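Local structure of probable 3-hydroxybutyryl-CoA dehydrogenase (Escherichia coli, 3MOG) at residues C[410-415]-C[428-433]; C[191-196]-C[401-406]. The protein catalyses the NAD-dependent oxidation of (3S)-3-hydroxyadipyl-CoA to 3-oxoadipyl-CoA in the breakdown of phenylacetate. One frame throughout, in Å; residues are numbered along the deposited sequence.

Contact 1: residues C[410-415]-C[428-433]; sequences ASEQDI and GPLAWG
The CD1 methyl of L430 lies against the aliphatic part of E412 and, at the same time, against the beta-branch of I415. It comes to 3.5 Å from E412 CG and stays 3.7 Å from E412 O, so a single methyl meets both the side chain and the backbone carbonyl of the glutamate. One helical turn on, the same L430 CD1 sits 4.0 Å from I415 CB and equally far from I415 CG2. That branch is turned to it because CG2 of I415 stands anti to the backbone N, while CG1 runs beside it (chi1 -64°) and carries CD1 toward helix 390-406. In E412 it is CG that lies anti to the backbone N (chi1 168°); the chain then runs on extended past L430 CB, which is 3.9 Å from E412 CG, and its carboxylate reaches R466, with which OE1 forms a salt bridge. The methylenes are thus used for packing and the charge is answered by helix 461-473.

Both segments are N-terminal first turns, of helices 412-422 and 429-436, in the second of the two C-terminal-type domains of this 3-hydroxyacyl-CoA dehydrogenase. S411 is the N-cap of the first: its OG accepts from D414 N at 3.1 Å, with an N-H...O angle of 149°. G428 holds the equivalent position on the second, and D416 of helix 412-422 reaches this first turn, its OD1 accepting from L430 N. No hydrogen bond joins the two segments directly. P429 adds a lighter contact, its ring CD lying 4.1 Å from I415 O, and its side chain also touches D416, M419 and A401. I415 packs on A401 as well, and L430 on L402, both of helix 390-406.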
loop_
_atom_site.group_PDB
_atom_site.type_symbol
_atom_site.label_atom_id
_atom_site.label_comp_id
_atom_site.label_asym_id
_atom_site.label_seq_id
_atom_site.Cartn_x
_atom_site.Cartn_y
_atom_site.Cartn_z
ATOM N N ALA C 410 19.201 14.187 -6.300
ATOM C CA ALA C 410 20.511 14.442 -6.896
ATOM C C ALA C 410 20.336 15.251 -8.191
ATOM O O ALA C 410 19.219 15.370 -8.709
ATOM C CB ALA C 410 21.215 13.118 -7.196
ATOM N N SER C 411 21.429 15.787 -8.726
ATOM C CA SER C 411 21.369 16.499 -10.008
ATOM C C SER C 411 21.179 15.501 -11.141
ATOM O O SER C 411 21.453 14.311 -10.970
ATOM C CB SER C 411 22.656 17.279 -10.250
ATOM O OG SER C 411 23.743 16.381 -10.494
ATOM N N GLU C 412 20.713 15.978 -12.292
ATOM C CA GLU C 412 20.591 15.121 -13.473
ATOM C C GLU C 412 21.924 14.451 -13.833
ATOM O O GLU C 412 21.979 13.226 -14.043
ATOM C CB GLU C 412 20.031 15.903 -14.673
ATOM C CG GLU C 412 20.149 15.151 -15.997
ATOM C CD GLU C 412 19.661 15.948 -17.182
ATOM O OE1 GLU C 412 18.475 15.792 -17.553
ATOM O OE2 GLU C 412 20.470 16.730 -17.733
ATOM N N GLN C 413 22.995 15.242 -13.890
ATOM C CA GLN C 413 24.313 14.687 -14.224
ATOM C C GLN C 413 24.806 13.633 -13.229
ATOM O O GLN C 413 25.431 12.653 -13.633
ATOM C CB GLN C 413 25.379 15.777 -14.496
ATOM C CG GLN C 413 25.946 16.513 -13.302
ATOM C CD GLN C 413 27.305 17.161 -13.594
ATOM O OE1 GLN C 413 28.205 16.534 -14.156
ATOM N NE2 GLN C 413 27.454 18.418 -13.199
ATOM N N ASP C 414 24.485 13.800 -11.945
ATOM C CA ASP C 414 24.930 12.835 -10.942
ATOM C C ASP C 414 24.146 11.532 -10.977
ATOM O O ASP C 414 24.684 10.478 -10.644
ATOM C CB ASP C 414 24.901 13.440 -9.552
ATOM C CG ASP C 414 26.099 14.341 -9.290
ATOM O OD1 ASP C 414 27.013 14.417 -10.161
ATOM O OD2 ASP C 414 26.117 14.967 -8.210
ATOM N N ILE C 415 22.883 11.614 -11.390
ATOM C CA ILE C 415 22.064 10.424 -11.601
ATOM C C ILE C 415 22.611 9.615 -12.784
ATOM O O ILE C 415 22.775 8.400 -12.682
ATOM C CB ILE C 415 20.558 10.795 -11.756
ATOM C CG1 ILE C 415 20.035 11.414 -10.442
ATOM C CG2 ILE C 415 19.716 9.565 -12.133
ATOM C CD1 ILE C 415 18.605 11.964 -10.500
ATOM N N GLY C 428 23.576 6.671 -18.972
ATOM C CA GLY C 428 22.832 7.193 -17.832
ATOM C C GLY C 428 21.379 7.343 -18.269
ATOM O O GLY C 428 21.122 7.723 -19.411
ATOM N N PRO C 429 20.421 7.068 -17.369
ATOM C CA PRO C 429 18.991 6.958 -17.757
ATOM C C PRO C 429 18.374 8.236 -18.331
ATOM O O PRO C 429 17.485 8.163 -19.190
ATOM C CB PRO C 429 18.280 6.577 -16.447
ATOM C CG PRO C 429 19.336 6.483 -15.404
ATOM C CD PRO C 429 20.609 7.065 -15.910
ATOM N N LEU C 430 18.840 9.395 -17.871
ATOM C CA LEU C 430 18.299 10.662 -18.349
ATOM C C LEU C 430 18.805 10.953 -19.757
ATOM O O LEU C 430 18.016 11.335 -20.621
ATOM C CB LEU C 430 18.612 11.792 -17.371
ATOM C CG LEU C 430 18.019 11.414 -15.997
ATOM C CD1 LEU C 430 18.556 12.218 -14.857
ATOM C CD2 LEU C 430 16.519 11.494 -16.009
ATOM N N ALA C 431 20.103 10.720 -19.983
ATOM C CA ALA C 431 20.700 10.816 -21.319
ATOM C C ALA C 431 20.059 9.804 -22.233
ATOM O O ALA C 431 19.869 10.065 -23.413
ATOM C CB ALA C 431 22.208 10.576 -21.270
ATOM N N TRP C 432 19.734 8.644 -21.673
ATOM C CA TRP C 432 19.087 7.589 -22.422
ATOM C C TRP C 432 17.684 7.985 -22.868
ATOM O O TRP C 432 17.307 7.733 -24.012
ATOM C CB TRP C 432 19.016 6.321 -21.583
ATOM C CG TRP C 432 19.104 5.072 -22.387
ATOM C CD1 TRP C 432 18.961 4.951 -23.745
ATOM C CD2 TRP C 432 19.321 3.757 -21.889
ATOM N NE1 TRP C 432 19.097 3.647 -24.120
ATOM C CE2 TRP C 432 19.313 2.884 -23.001
ATOM C CE3 TRP C 432 19.539 3.228 -20.614
ATOM C CZ2 TRP C 432 19.516 1.507 -22.877
ATOM C CZ3 TRP C 432 19.742 1.853 -20.487
ATOM C CH2 TRP C 432 19.724 1.008 -21.613
ATOM N N GLY C 433 16.929 8.609 -21.962
ATOM C CA GLY C 433 15.567 9.073 -22.241
ATOM C C GLY C 433 15.528 10.146 -23.326
ATOM O O GLY C 433 14.636 10.141 -24.175
#

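Contact 2: residues C[191-196]-C[401-406]; sequences VNRVAR and ALDALQ
R193 reaches D403 with one terminal nitrogen, NH2 donating to D403 OD2 over 2.8 Å in a salt bridge. The oxygen lies near the guanidinium plane, at its edge, but the N-H...O angle of 134° is well short of straight and the two flat groups are turned 46° apart. D403 OD2 has a second cation in R258, so two arginines share this buried oxygen; D403 OD1 has long, weak ion pairs with K407 and R458. R193 NE faces E400 in another long, weak pair. With CG anti to the backbone N and a bend at chi2 (-149°), R193 lays one guanidinium face over A404, whose CB is 3.9 Å from R193 NE. A leucine here would probably leave D403 OD2 relying on R258 and take from E400 a weak mate. R196 NE is satisfied within its own segment by N192 O, at 2.9 Å, and its NH1 donates to T246. V194 CG1 packs on A401 CB at 4.0 Å. The contact brings helix 191-194, which follows strand 179-184 in the chain, against the last turns of helix 390-406, with M419 of helix 412-422 against V194 and L430 of helix 429-436 against A401.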
loop_
_atom_site.group_PDB
_atom_site.type_symbol
_atom_site.label_atom_id
_atom_site.label_comp_id
_atom_site.label_asym_id
_atom_site.label_seq_id
_atom_site.Cartn_x
_atom_site.Cartn_y
_atom_site.Cartn_z
ATOM N N VAL C 191 21.838 4.900 -6.721
ATOM C CA VAL C 191 22.055 3.607 -7.374
ATOM C C VAL C 191 21.078 2.505 -6.936
ATOM O O VAL C 191 20.435 1.898 -7.774
ATOM C CB VAL C 191 23.527 3.107 -7.224
ATOM C CG1 VAL C 191 23.694 1.775 -7.929
ATOM C CG2 VAL C 191 24.508 4.124 -7.780
ATOM N N ASN C 192 20.954 2.258 -5.640
ATOM C CA ASN C 192 20.047 1.200 -5.154
ATOM C C ASN C 192 18.576 1.508 -5.423
ATOM O O ASN C 192 17.763 0.605 -5.505
ATOM C CB ASN C 192 20.236 0.947 -3.650
ATOM C CG ASN C 192 21.366 -0.012 -3.338
ATOM O OD1 ASN C 192 21.839 -0.753 -4.195
ATOM N ND2 ASN C 192 21.789 -0.018 -2.078
ATOM N N ARG C 193 18.245 2.788 -5.546
ATOM C CA ARG C 193 16.881 3.210 -5.844
ATOM C C ARG C 193 16.550 3.085 -7.330
ATOM O O ARG C 193 15.542 2.489 -7.687
ATOM C CB ARG C 193 16.658 4.650 -5.369
ATOM C CG ARG C 193 15.264 5.188 -5.622
ATOM C CD ARG C 193 15.325 6.671 -5.862
ATOM N NE ARG C 193 14.015 7.302 -5.982
ATOM C CZ ARG C 193 13.579 8.277 -5.192
ATOM N NH1 ARG C 193 14.329 8.694 -4.190
ATOM N NH2 ARG C 193 12.376 8.808 -5.377
ATOM N N VAL C 194 17.404 3.638 -8.186
ATOM C CA VAL C 194 17.141 3.689 -9.633
ATOM C C VAL C 194 17.298 2.323 -10.309
ATOM O O VAL C 194 16.586 2.030 -11.261
ATOM C CB VAL C 194 17.997 4.798 -10.323
ATOM C CG1 VAL C 194 17.816 4.835 -11.845
ATOM C CG2 VAL C 194 17.669 6.137 -9.716
ATOM N N ALA C 195 18.187 1.480 -9.785
ATOM C CA ALA C 195 18.362 0.114 -10.284
ATOM C C ALA C 195 17.184 -0.821 -10.054
ATOM O O ALA C 195 17.077 -1.839 -10.735
ATOM C CB ALA C 195 19.622 -0.518 -9.686
ATOM N N ARG C 196 16.321 -0.505 -9.092
ATOM C CA ARG C 196 15.238 -1.424 -8.705
ATOM C C ARG C 196 14.385 -2.013 -9.860
ATOM O O ARG C 196 14.148 -3.224 -9.873
ATOM C CB ARG C 196 14.334 -0.802 -7.630
ATOM C CG ARG C 196 14.919 -0.710 -6.216
ATOM C CD ARG C 196 15.423 -2.071 -5.706
ATOM N NE ARG C 196 16.883 -2.175 -5.811
ATOM C CZ ARG C 196 17.578 -3.294 -5.661
ATOM N NH1 ARG C 196 16.961 -4.445 -5.398
ATOM N NH2 ARG C 196 18.901 -3.261 -5.774
ATOM N N ALA C 401 14.478 7.299 -12.430
ATOM C CA ALA C 401 15.516 8.350 -12.447
ATOM C C ALA C 401 14.915 9.761 -12.471
ATOM O O ALA C 401 15.389 10.670 -11.784
ATOM C CB ALA C 401 16.433 8.169 -13.637
ATOM N N LEU C 402 13.858 9.924 -13.256
ATOM C CA LEU C 402 13.151 11.171 -13.352
ATOM C C LEU C 402 12.463 11.530 -12.038
ATOM O O LEU C 402 12.440 12.697 -11.644
ATOM C CB LEU C 402 12.109 11.089 -14.466
ATOM C CG LEU C 402 12.565 11.234 -15.916
ATOM C CD1 LEU C 402 11.429 10.794 -16.793
ATOM C CD2 LEU C 402 12.995 12.655 -16.266
ATOM N N ASP C 403 11.899 10.535 -11.358
ATOM C CA ASP C 403 11.252 10.799 -10.073
ATOM C C ASP C 403 12.278 11.228 -9.021
ATOM O O ASP C 403 12.012 12.118 -8.207
ATOM C CB ASP C 403 10.476 9.584 -9.584
ATOM C CG ASP C 403 9.823 9.825 -8.235
ATOM O OD1 ASP C 403 8.828 10.573 -8.187
ATOM O OD2 ASP C 403 10.319 9.285 -7.220
ATOM N N ALA C 404 13.450 10.611 -9.058
ATOM C CA ALA C 404 14.512 10.970 -8.139
ATOM C C ALA C 404 14.970 12.409 -8.389
ATOM O O ALA C 404 15.215 13.151 -7.431
ATOM C CB ALA C 404 15.684 9.991 -8.258
ATOM N N LEU C 405 15.057 12.798 -9.666
ATOM C CA LEU C 405 15.470 14.165 -10.050
ATOM C C LEU C 405 14.439 15.179 -9.604
ATOM O O LEU C 405 14.783 16.212 -9.046
ATOM C CB LEU C 405 15.711 14.275 -11.556
ATOM C CG LEU C 405 16.038 15.650 -12.159
ATOM C CD1 LEU C 405 17.287 16.268 -11.520
ATOM C CD2 LEU C 405 16.212 15.529 -13.681
ATOM N N GLN C 406 13.169 14.846 -9.809
ATOM C CA GLN C 406 12.065 15.708 -9.415
ATOM C C GLN C 406 11.982 15.928 -7.901
ATOM O O GLN C 406 11.651 17.025 -7.439
ATOM C CB GLN C 406 10.749 15.139 -9.936
ATOM C CG GLN C 406 9.633 16.159 -9.922
ATOM C CD GLN C 406 8.418 15.712 -10.695
ATOM O OE1 GLN C 406 8.141 14.514 -10.814
ATOM N NE2 GLN C 406 7.683 16.680 -11.236
#

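Contacts 1 and 2 have their centres about 9 Å apart: helix 390-406 supplies one segment of contact 2, and contact 1 packs against it. A401 links them, meeting V194 in contact 2 and touching I415, P429 and L430 of contact 1. I415 CD1 comes to 3.7 Å from A401 O, L430 CD2 to 3.7 Å from L402 CD2, and L405 CD1 to 3.5 Å from E412 N. One half of contact 2 and both halves of contact 1 lie on the successive helices 390-406, 412-422 and 429-436, whereas R193 and V194 come from helix 191-194, far earlier. Contact 2 joins the two C-terminal-type domains, while contact 1 lies within the second.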